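Local coordinates for Eps1p (Saccharomyces cerevisiae, PDB 4TW5), which belongs to the thioredoxin superfamily and is built here from two thioredoxin-like domains in one chain, at residues Asp170-Lys175 with Glu182-Trp187. Numbering follows the deposited sequence.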
ATOM      1  N   ASP A 170     -10.079  21.629   9.659  1.00 30.66           N
ATOM      2  CA  ASP A 170      -9.893  22.268   8.371  1.00 26.18           C
ATOM      3  C   ASP A 170     -11.103  21.994   7.486  1.00 29.96           C
ATOM      4  O   ASP A 170     -11.742  20.949   7.626  1.00 25.10           O
ATOM      5  CB  ASP A 170      -8.644  21.735   7.677  1.00 29.52           C
ATOM      6  CG  ASP A 170      -7.390  22.318   8.221  1.00 31.50           C
ATOM      7  OD1 ASP A 170      -7.481  23.350   8.917  1.00 42.10           O
ATOM      8  OD2 ASP A 170      -6.309  21.756   7.946  1.00 33.52           O
ATOM      9  N   SER A 171     -11.386  22.899   6.547  1.00 28.39           N
ATOM     10  CA  SER A 171     -12.461  22.680   5.581  1.00 26.95           C
ATOM     11  C   SER A 171     -11.991  21.640   4.583  1.00 23.01           C
ATOM     12  O   SER A 171     -10.976  21.820   3.924  1.00 25.05           O
ATOM     13  CB  SER A 171     -12.839  23.977   4.861  1.00 39.30           C
ATOM     14  OG  SER A 171     -13.581  24.843   5.710  1.00 49.35           O
ATOM     15  N   LEU A 172     -12.690  20.519   4.512  1.00 26.08           N
ATOM     16  CA  LEU A 172     -12.232  19.414   3.683  1.00 27.21           C
ATOM     17  C   LEU A 172     -13.386  18.773   2.938  1.00 23.41           C
ATOM     18  O   LEU A 172     -14.513  18.779   3.412  1.00 25.08           O
ATOM     19  CB  LEU A 172     -11.508  18.366   4.552  1.00 30.07           C
ATOM     20  CG  LEU A 172     -10.219  18.796   5.264  1.00 27.89           C
ATOM     21  CD1 LEU A 172      -9.758  17.731   6.262  1.00 30.47           C
ATOM     22  CD2 LEU A 172      -9.109  19.079   4.232  1.00 29.22           C
ATOM     23  N   GLU A 173     -13.103  18.233   1.760  1.00 24.53           N
ATOM     24  CA  GLU A 173     -14.100  17.453   1.024  1.00 29.95           C
ATOM     25  C   GLU A 173     -13.736  15.997   1.083  1.00 28.48           C
ATOM     26  O   GLU A 173     -12.715  15.590   0.536  1.00 40.08           O
ATOM     27  CB  GLU A 173     -14.215  17.911  -0.442  1.00 27.39           C
ATOM     28  CG  GLU A 173     -14.726  19.322  -0.609  1.00 25.61           C
ATOM     29  CD  GLU A 173     -16.111  19.522   0.019  1.00 36.06           C
ATOM     30  OE1 GLU A 173     -16.946  18.582  -0.052  1.00 36.81           O
ATOM     31  OE2 GLU A 173     -16.387  20.624   0.548  1.00 34.05           O
ATOM     32  N   PHE A 174     -14.549  15.218   1.785  1.00 30.86           N
ATOM     33  CA  PHE A 174     -14.300  13.786   1.933  1.00 29.27           C
ATOM     34  C   PHE A 174     -15.051  12.950   0.866  1.00 31.59           C
ATOM     35  O   PHE A 174     -16.278  13.043   0.717  1.00 30.32           O
ATOM     36  CB  PHE A 174     -14.696  13.352   3.339  1.00 24.38           C
ATOM     37  CG  PHE A 174     -13.930  14.069   4.445  1.00 27.91           C
ATOM     38  CD1 PHE A 174     -12.636  13.708   4.760  1.00 25.63           C
ATOM     39  CD2 PHE A 174     -14.524  15.100   5.174  1.00 30.31           C
ATOM     40  CE1 PHE A 174     -11.942  14.363   5.776  1.00 23.92           C
ATOM     41  CE2 PHE A 174     -13.838  15.748   6.205  1.00 26.18           C
ATOM     42  CZ  PHE A 174     -12.548  15.376   6.497  1.00 23.15           C
ATOM     43  N   LYS A 175     -14.320  12.086   0.172  1.00 28.06           N
ATOM     44  CA  LYS A 175     -14.919  11.210  -0.833  1.00 27.63           C
ATOM     45  C   LYS A 175     -15.483   9.914  -0.215  1.00 34.20           C
ATOM     46  O   LYS A 175     -14.845   9.279   0.640  1.00 32.32           O
ATOM     47  CB  LYS A 175     -13.877  10.874  -1.897  1.00 29.63           C
ATOM     48  CG  LYS A 175     -13.232  12.087  -2.549  1.00 25.33           C
ATOM     49  CD  LYS A 175     -14.296  12.998  -3.160  1.00 27.27           C
ATOM     50  CE  LYS A 175     -13.686  14.313  -3.639  1.00 25.47           C
ATOM     51  NZ  LYS A 175     -14.759  15.352  -3.602  1.00 31.93           N
ATOM     52  N   GLU A 182     -19.813  15.553   9.682  1.00 23.64           N
ATOM     53  CA  GLU A 182     -20.452  15.506  10.991  1.00 26.59           C
ATOM     54  C   GLU A 182     -19.397  15.181  12.061  1.00 29.17           C
ATOM     55  O   GLU A 182     -19.385  15.746  13.159  1.00 26.61           O
ATOM     56  CB  GLU A 182     -21.563  14.455  11.034  1.00 31.23           C
ATOM     57  CG  GLU A 182     -22.444  14.488  12.300  1.00 31.30           C
ATOM     58  CD  GLU A 182     -23.497  13.371  12.336  1.00 39.47           C
ATOM     59  OE1 GLU A 182     -23.193  12.241  11.901  1.00 42.07           O
ATOM     60  OE2 GLU A 182     -24.641  13.617  12.781  1.00 47.12           O
ATOM     61  N   PHE A 183     -18.522  14.234  11.747  1.00 28.01           N
ATOM     62  CA  PHE A 183     -17.584  13.776  12.753  1.00 26.30           C
ATOM     63  C   PHE A 183     -16.479  14.797  13.014  1.00 28.29           C
ATOM     64  O   PHE A 183     -15.825  14.714  14.051  1.00 26.43           O
ATOM     65  CB  PHE A 183     -16.973  12.422  12.366  1.00 25.93           C
ATOM     66  CG  PHE A 183     -16.348  11.684  13.535  1.00 23.67           C
ATOM     67  CD1 PHE A 183     -17.140  11.165  14.540  1.00 23.72           C
ATOM     68  CD2 PHE A 183     -14.971  11.554  13.646  1.00 24.01           C
ATOM     69  CE1 PHE A 183     -16.576  10.510  15.617  1.00 28.29           C
ATOM     70  CE2 PHE A 183     -14.395  10.892  14.736  1.00 21.22           C
ATOM     71  CZ  PHE A 183     -15.201  10.370  15.714  1.00 23.11           C
ATOM     72  N   GLN A 184     -16.258  15.760  12.111  1.00 25.85           N
ATOM     73  CA  GLN A 184     -15.257  16.783  12.443  1.00 27.74           C
ATOM     74  C   GLN A 184     -15.708  17.628  13.628  1.00 29.31           C
ATOM     75  O   GLN A 184     -14.896  18.047  14.452  1.00 30.47           O
ATOM     76  CB  GLN A 184     -14.938  17.683  11.275  1.00 23.24           C
ATOM     77  CG  GLN A 184     -13.928  17.112  10.309  1.00 24.56           C
ATOM     78  CD  GLN A 184     -13.627  18.101   9.188  1.00 30.13           C
ATOM     79  OE1 GLN A 184     -14.480  18.370   8.337  1.00 29.99           O
ATOM     80  NE2 GLN A 184     -12.410  18.630   9.174  1.00 24.30           N
ATOM     81  N   ARG A 185     -17.004  17.878  13.707  1.00 27.00           N
ATOM     82  CA  ARG A 185     -17.550  18.621  14.819  1.00 23.87           C
ATOM     83  C   ARG A 185     -17.388  17.789  16.077  1.00 28.76           C
ATOM     84  O   ARG A 185     -16.925  18.276  17.111  1.00 28.04           O
ATOM     85  CB  ARG A 185     -19.029  18.942  14.589  1.00 21.51           C
ATOM     86  CG  ARG A 185     -19.625  19.741  15.716  1.00 26.46           C
ATOM     87  CD  ARG A 185     -20.965  20.270  15.369  1.00 23.76           C
ATOM     88  NE  ARG A 185     -21.050  21.651  15.826  1.00 40.16           N
ATOM     89  CZ  ARG A 185     -21.725  22.064  16.887  1.00 28.85           C
ATOM     90  NH1 ARG A 185     -22.434  21.210  17.610  1.00 40.47           N
ATOM     91  NH2 ARG A 185     -21.720  23.340  17.190  1.00 36.78           N
ATOM     92  N   THR A 186     -17.798  16.528  15.970  1.00 21.26           N
ATOM     93  CA  THR A 186     -17.709  15.577  17.053  1.00 25.52           C
ATOM     94  C   THR A 186     -16.270  15.412  17.528  1.00 23.72           C
ATOM     95  O   THR A 186     -16.017  15.425  18.733  1.00 27.79           O
ATOM     96  CB  THR A 186     -18.298  14.241  16.639  1.00 26.18           C
ATOM     97  OG1 THR A 186     -19.652  14.452  16.245  1.00 26.35           O
ATOM     98  CG2 THR A 186     -18.304  13.281  17.780  1.00 24.69           C
ATOM     99  N   TRP A 187     -15.325  15.293  16.597  1.00 22.96           N
ATOM    100  CA  TRP A 187     -13.935  15.091  16.976  1.00 18.26           C
ATOM    101  C   TRP A 187     -13.327  16.292  17.707  1.00 25.20           C
ATOM    102  O   TRP A 187     -12.561  16.133  18.666  1.00 22.68           O
ATOM    103  CB  TRP A 187     -13.096  14.737  15.766  1.00 17.69           C
ATOM    104  CG  TRP A 187     -11.737  14.348  16.166  1.00 19.96           C
ATOM    105  CD1 TRP A 187     -10.587  15.030  15.917  1.00 20.87           C
ATOM    106  CD2 TRP A 187     -11.372  13.204  16.956  1.00 16.29           C
ATOM    107  NE1 TRP A 187      -9.524  14.373  16.473  1.00 25.23           N
ATOM    108  CE2 TRP A 187      -9.974  13.266  17.147  1.00 17.57           C
ATOM    109  CE3 TRP A 187     -12.096  12.151  17.539  1.00 18.48           C
ATOM    110  CZ2 TRP A 187      -9.259  12.298  17.881  1.00 16.65           C
ATOM    111  CZ3 TRP A 187     -11.377  11.162  18.286  1.00 19.40           C
ATOM    112  CH2 TRP A 187      -9.969  11.249  18.427  1.00 17.36           C
TER
HETATM  113  O   HOH W   1     -14.654  19.875   5.854  1.00 31.68           O
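Gln184 reaches from helix 180-196 to the loop 170-175 with the end of its side chain. Gln184 NE2 donates to Asp170 O at 2.9 Å, in the carbonyl plane, with an N-H...O angle of 158°. Gln184 OE1 lies at the edge of the Phe174 ring, near its plane and 3.4 Å from Phe174 CE2, with the amide standing almost perpendicular to the ring (89° between planes). Leu172 crosses the glutamine at about a right angle and brings Leu172 CD1 to 4.0 Å from Gln184 NE2. A water lies 2.9 Å from Gln184 OE1, to which it can donate. The glutamine is extended beyond CG (chi2 -178°), which carries the amide clear of the helix backbone. NE2 also donates to Ser168 O, while Trp160 of strand 155-160 touches the same side chain; Asp170 OD2 accepts from the backbone N atoms of Lys166 and Asn167. The contact thus ties the loop between strand 155-160 and helix 180-196 of the second thioredoxin-like domain to that helix's first turns. With two carbonyls gripping NE2, the rotation of this buried amide is fixed and its oxygen faces the ring edge, a weakly positive rim.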